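Local coordinates for alginate lyase, family PL7 (Zobellia galactanivorans, PDB 4BE3), which probably cleaves alginate by lytic elimination, acting exolytically as a family PL7 alginate lyase with a concanavalin-like beta fold, at residues A[16-19]-A[20-24]; A[30-33]-A[34-37]. All coordinates share one frame; numbering follows the deposited sequence.

Contact 1 (A[16-19]-A[20-24]). With SRT (S,R meso-tartaric acid), chain C.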
loop_
_atom_site.group_PDB
_atom_site.type_symbol
_atom_site.label_atom_id
_atom_site.label_comp_id
_atom_site.label_asym_id
_atom_site.label_seq_id
_atom_site.Cartn_x
_atom_site.Cartn_y
_atom_site.Cartn_z
ATOM N N ILE A 16 11.729 7.632 12.113
ATOM C CA ILE A 16 12.475 6.924 13.194
ATOM C C ILE A 16 12.012 7.409 14.557
ATOM O O ILE A 16 11.560 8.594 14.700
ATOM C CB ILE A 16 14.046 7.080 12.971
ATOM C CG1 ILE A 16 14.892 5.979 13.746
ATOM C CG2 ILE A 16 14.529 8.455 13.458
ATOM C CD1 ILE A 16 16.320 5.864 13.308
ATOM N N LEU A 17 12.150 6.507 15.568
ATOM C CA LEU A 17 12.136 6.965 16.976
ATOM C C LEU A 17 13.542 6.543 17.485
ATOM O O LEU A 17 13.931 5.339 17.297
ATOM C CB LEU A 17 11.008 6.247 17.728
ATOM C CG LEU A 17 11.118 6.362 19.288
ATOM C CD1 LEU A 17 11.092 7.915 19.614
ATOM C CD2 LEU A 17 9.895 5.632 19.763
ATOM N N LEU A 18 14.283 7.400 18.201
ATOM C CA LEU A 18 15.582 7.044 18.804
ATOM C C LEU A 18 15.433 6.694 20.242
ATOM O O LEU A 18 14.381 7.053 20.874
ATOM C CB LEU A 18 16.532 8.264 18.738
ATOM C CG LEU A 18 16.667 8.879 17.306
ATOM C CD1 LEU A 18 17.688 10.045 17.496
ATOM C CD2 LEU A 18 17.204 7.911 16.219
ATOM N N GLY A 19 16.503 6.129 20.801
ATOM C CA GLY A 19 16.503 5.652 22.213
ATOM C C GLY A 19 16.340 6.826 23.182
ATOM O O GLY A 19 15.950 6.599 24.324
ATOM N N ASP A 20 16.685 8.046 22.753
ATOM C CA ASP A 20 16.449 9.164 23.622
ATOM C C ASP A 20 15.088 9.895 23.437
ATOM O O ASP A 20 14.926 10.998 24.015
ATOM C CB ASP A 20 17.561 10.150 23.468
ATOM C CG ASP A 20 17.489 10.877 22.136
ATOM O OD1 ASP A 20 16.603 10.567 21.237
ATOM O OD2 ASP A 20 18.310 11.849 21.962
ATOM N N GLY A 21 14.171 9.306 22.684
ATOM C CA GLY A 21 12.766 9.715 22.524
ATOM C C GLY A 21 12.651 10.728 21.356
ATOM O O GLY A 21 11.543 11.179 21.042
ATOM N N THR A 22 13.712 10.944 20.598
ATOM C CA THR A 22 13.601 11.840 19.420
ATOM C C THR A 22 12.776 11.164 18.325
ATOM O O THR A 22 13.104 10.023 17.941
ATOM C CB THR A 22 15.018 12.101 18.827
ATOM O OG1 THR A 22 15.812 12.707 19.837
ATOM C CG2 THR A 22 15.036 13.026 17.598
ATOM N N HIS A 23 11.781 11.877 17.767
ATOM C CA HIS A 23 11.070 11.402 16.568
ATOM C C HIS A 23 11.531 12.144 15.385
ATOM O O HIS A 23 11.710 13.406 15.449
ATOM C CB HIS A 23 9.572 11.622 16.669
ATOM C CG HIS A 23 8.872 10.671 17.656
ATOM N ND1 HIS A 23 8.245 9.518 17.228
ATOM C CD2 HIS A 23 8.611 10.790 19.010
ATOM C CE1 HIS A 23 7.679 8.898 18.311
ATOM N NE2 HIS A 23 7.881 9.690 19.385
ATOM N N LYS A 24 11.727 11.496 14.256
ATOM C CA LYS A 24 12.241 12.269 13.091
ATOM C C LYS A 24 11.539 11.661 11.881
ATOM O O LYS A 24 11.550 10.435 11.692
ATOM C CB LYS A 24 13.779 12.219 12.932
ATOM C CG LYS A 24 14.324 13.083 11.765
ATOM C CD LYS A 24 14.426 14.564 12.145
ATOM C CE LYS A 24 15.101 15.384 11.028
ATOM N NZ LYS A 24 14.009 15.945 10.204
HETATM O O1 SRT C . 4.698 1.240 18.963
HETATM O O11 SRT C . 5.919 0.424 17.186
HETATM C C1 SRT C . 5.364 1.289 17.892
HETATM C C2 SRT C . 5.771 2.574 17.258
HETATM O O2 SRT C . 5.607 2.721 15.830
HETATM C C3 SRT C . 6.160 3.710 18.169
HETATM O O3 SRT C . 7.438 3.235 18.225
HETATM C C4 SRT C . 5.998 5.088 17.703
HETATM O O4 SRT C . 6.957 5.768 17.358
HETATM O O41 SRT C . 4.871 5.537 17.505
HETATM O O HOH W 1 8.798 8.773 14.427
#
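Leu17 CD1 sits over the middle of the His23 imidazole, 3.7 Å from the ring centroid and only 11° off its normal, a CH-pi contact across the non-hydrogen-bonded pair of a short antiparallel hairpin. CG of Leu17 swings opposite the backbone N (chi1 165°), and chi2 then turns CD1 onto the ring, while CD2 looks to the bound meso-tartaric acid. One residue along, Ile16 and Lys24 form the hydrogen-bonded pair, with Ile16 N to Lys24 O at 2.8 Å. The tight part is the face on which Leu18 lies beside Thr22, its CD1 3.6 Å from Thr22 CB; Tyr30 and Phe36 help to cover this buried leucine. Here a type I turn, Leu18 to Gly21, reverses the chain, closed by Gly21 N to Leu18 O. At its corner Asp20 makes an Asx turn: OD1 takes Thr22 N at 3.0 Å and Thr22 OG1 at 2.7 Å, both donors reaching it from one face of the carboxylate, while OD2 forms a salt bridge with Lys32. Without the carboxylate, as with an alanine here, the amide and hydroxyl of Thr22 would probably lose their shared acceptor and Lys32 its charge partner. The looser, solvent side belongs to His23, an exposed residue whose ND1 is joined through a water to Ile16 O, the water lying in the plane of the imidazole. His23 CE1 comes within 3.4 Å of tartrate O4, whereas Thr60, Tyr255 and Lys257 supply hydrogen bonds to the ligand. With an apolar methyl on one face and a water at its edge, the imidazole is probably limited in how it turns where it lines the tartrate pocket, consistent with a place beside the sugar-binding cleft.

Contact 2 (A[30-33]-A[34-37])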
loop_
_atom_site.group_PDB
_atom_site.type_symbol
_atom_site.label_atom_id
_atom_site.label_comp_id
_atom_site.label_asym_id
_atom_site.label_seq_id
_atom_site.Cartn_x
_atom_site.Cartn_y
_atom_site.Cartn_z
ATOM N N TYR A 30 20.230 12.347 7.796
ATOM C CA TYR A 30 19.992 12.511 9.236
ATOM C C TYR A 30 20.752 11.497 9.968
ATOM O O TYR A 30 20.709 10.328 9.548
ATOM C CB TYR A 30 18.538 12.347 9.491
ATOM C CG TYR A 30 18.252 12.434 10.998
ATOM C CD1 TYR A 30 18.228 13.640 11.633
ATOM C CD2 TYR A 30 18.078 11.238 11.765
ATOM C CE1 TYR A 30 17.979 13.768 13.026
ATOM C CE2 TYR A 30 17.771 11.344 13.106
ATOM C CZ TYR A 30 17.743 12.599 13.727
ATOM O OH TYR A 30 17.502 12.675 15.072
ATOM N N ALA A 31 21.458 11.895 11.031
ATOM C CA ALA A 31 22.106 10.871 11.899
ATOM C C ALA A 31 22.070 11.464 13.276
ATOM O O ALA A 31 21.875 12.703 13.443
ATOM C CB ALA A 31 23.571 10.570 11.468
ATOM N N LYS A 32 22.276 10.612 14.300
ATOM C CA LYS A 32 22.494 11.174 15.580
ATOM C C LYS A 32 23.449 10.233 16.256
ATOM O O LYS A 32 23.217 8.982 16.361
ATOM C CB LYS A 32 21.176 11.277 16.346
ATOM C CG LYS A 32 21.582 11.723 17.762
ATOM C CD LYS A 32 20.882 12.948 18.242
ATOM C CE LYS A 32 19.581 12.612 18.935
ATOM N NZ LYS A 32 19.569 13.600 20.056
ATOM N N ASP A 33 24.586 10.782 16.693
ATOM C CA ASP A 33 25.627 10.032 17.344
ATOM C C ASP A 33 25.039 9.190 18.512
ATOM O O ASP A 33 24.108 9.649 19.255
ATOM C CB ASP A 33 26.607 10.995 18.062
ATOM C CG ASP A 33 27.491 11.774 17.076
ATOM O OD1 ASP A 33 27.530 11.508 15.901
ATOM O OD2 ASP A 33 28.216 12.627 17.589
ATOM N N ASP A 34 25.627 8.005 18.661
ATOM C CA ASP A 34 25.165 7.017 19.721
ATOM C C ASP A 34 23.788 6.412 19.510
ATOM O O ASP A 34 23.374 5.671 20.427
ATOM C CB ASP A 34 25.108 7.667 21.099
ATOM C CG ASP A 34 26.489 7.977 21.658
ATOM O OD1 ASP A 34 27.547 7.517 21.069
ATOM O OD2 ASP A 34 26.450 8.720 22.674
ATOM N N PHE A 35 23.058 6.731 18.430
ATOM C CA PHE A 35 21.739 6.087 18.227
ATOM C C PHE A 35 21.643 5.583 16.821
ATOM O O PHE A 35 21.221 4.473 16.596
ATOM C CB PHE A 35 20.594 7.058 18.475
ATOM C CG PHE A 35 20.560 7.520 19.947
ATOM C CD1 PHE A 35 20.076 6.690 20.938
ATOM C CD2 PHE A 35 21.038 8.784 20.281
ATOM C CE1 PHE A 35 20.084 7.131 22.290
ATOM C CE2 PHE A 35 21.054 9.220 21.620
ATOM C CZ PHE A 35 20.587 8.403 22.609
ATOM N N PHE A 36 21.929 6.465 15.831
ATOM C CA PHE A 36 21.476 6.111 14.450
ATOM C C PHE A 36 22.505 6.704 13.531
ATOM O O PHE A 36 22.572 7.964 13.420
ATOM C CB PHE A 36 20.123 6.711 14.125
ATOM C CG PHE A 36 19.651 6.469 12.661
ATOM C CD1 PHE A 36 19.530 5.159 12.092
ATOM C CD2 PHE A 36 19.366 7.601 11.853
ATOM C CE1 PHE A 36 19.060 5.009 10.765
ATOM C CE2 PHE A 36 18.892 7.437 10.547
ATOM C CZ PHE A 36 18.816 6.185 10.003
ATOM N N TYR A 37 23.402 5.874 13.027
ATOM C CA TYR A 37 24.621 6.456 12.366
ATOM C C TYR A 37 25.237 5.372 11.529
ATOM O O TYR A 37 24.798 4.252 11.522
ATOM C CB TYR A 37 25.691 6.978 13.320
ATOM C CG TYR A 37 26.100 5.971 14.400
ATOM C CD1 TYR A 37 25.365 5.929 15.612
ATOM C CD2 TYR A 37 27.173 5.103 14.221
ATOM C CE1 TYR A 37 25.755 5.020 16.633
ATOM C CE2 TYR A 37 27.570 4.227 15.236
ATOM C CZ TYR A 37 26.856 4.192 16.410
ATOM O OH TYR A 37 27.266 3.265 17.407
#
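Round a classic beta bulge, the Phe36 and Tyr30 rings meet obliquely, Tyr30 CD2 to Phe36 CD2 at 3.9 Å, while the Phe35 ring has Asp34 CB over one face, offset toward the rim, and Lys32 CG at its edge, 3.9 Å from Phe35 CD2. At the edge of the Tyr37 ring, near its plane, lies Lys32 O, 3.8 Å from Tyr37 CD1. In the bulge behind these rings Phe35 and Phe36 both face Lys32 as the chain turns back to enter strand 36-41, an outer strand of the seven-stranded sheet. With CG of Phe36 trans to its own N (chi1 175°), the ring extends to Tyr30, where its CE2 also touches Tyr30 O; Phe49 meets the same ring. Phe35 packs instead against Ile286 and Tyr290 of helix 286-291. The aliphatic part of Lys32 runs beside Phe35, its NZ ending at Asp20. Lys32 N closes the bridge by donating to Phe36 O at 2.8 Å. In return, Lys32 O accepts two amides: Phe35 N at 3.1 Å, tilted 30° from the carbonyl plane, and Phe36 N at 2.9 Å, in that plane and almost straight at 175°.

How the contacts relate
Contacts 1 and 2 follow each other along the chain, their centres 10 Å apart, and share a seam. Besides the shared salt bridge, Ile16 CD1 packs across it on Phe36 CG at 3.4 Å, and Thr22 CG2 touches the Tyr30 hydroxyl. The seam joins hairpin 14-24, which belongs to the sheet bearing the tartrate pocket, to the edge of the seven-stranded sheet. Both contacts are partly buried: 16-24 inside at its leucines and open at His23, 30-37 inside at its phenylalanines and exposed at Asp33 and Asp34. Backbone bonds hold both; the side chains differ, with carboxylate, hydroxyl and ligand-facing imidazole in contact 1 and mainly aromatic rings in contact 2, farther from the ligand.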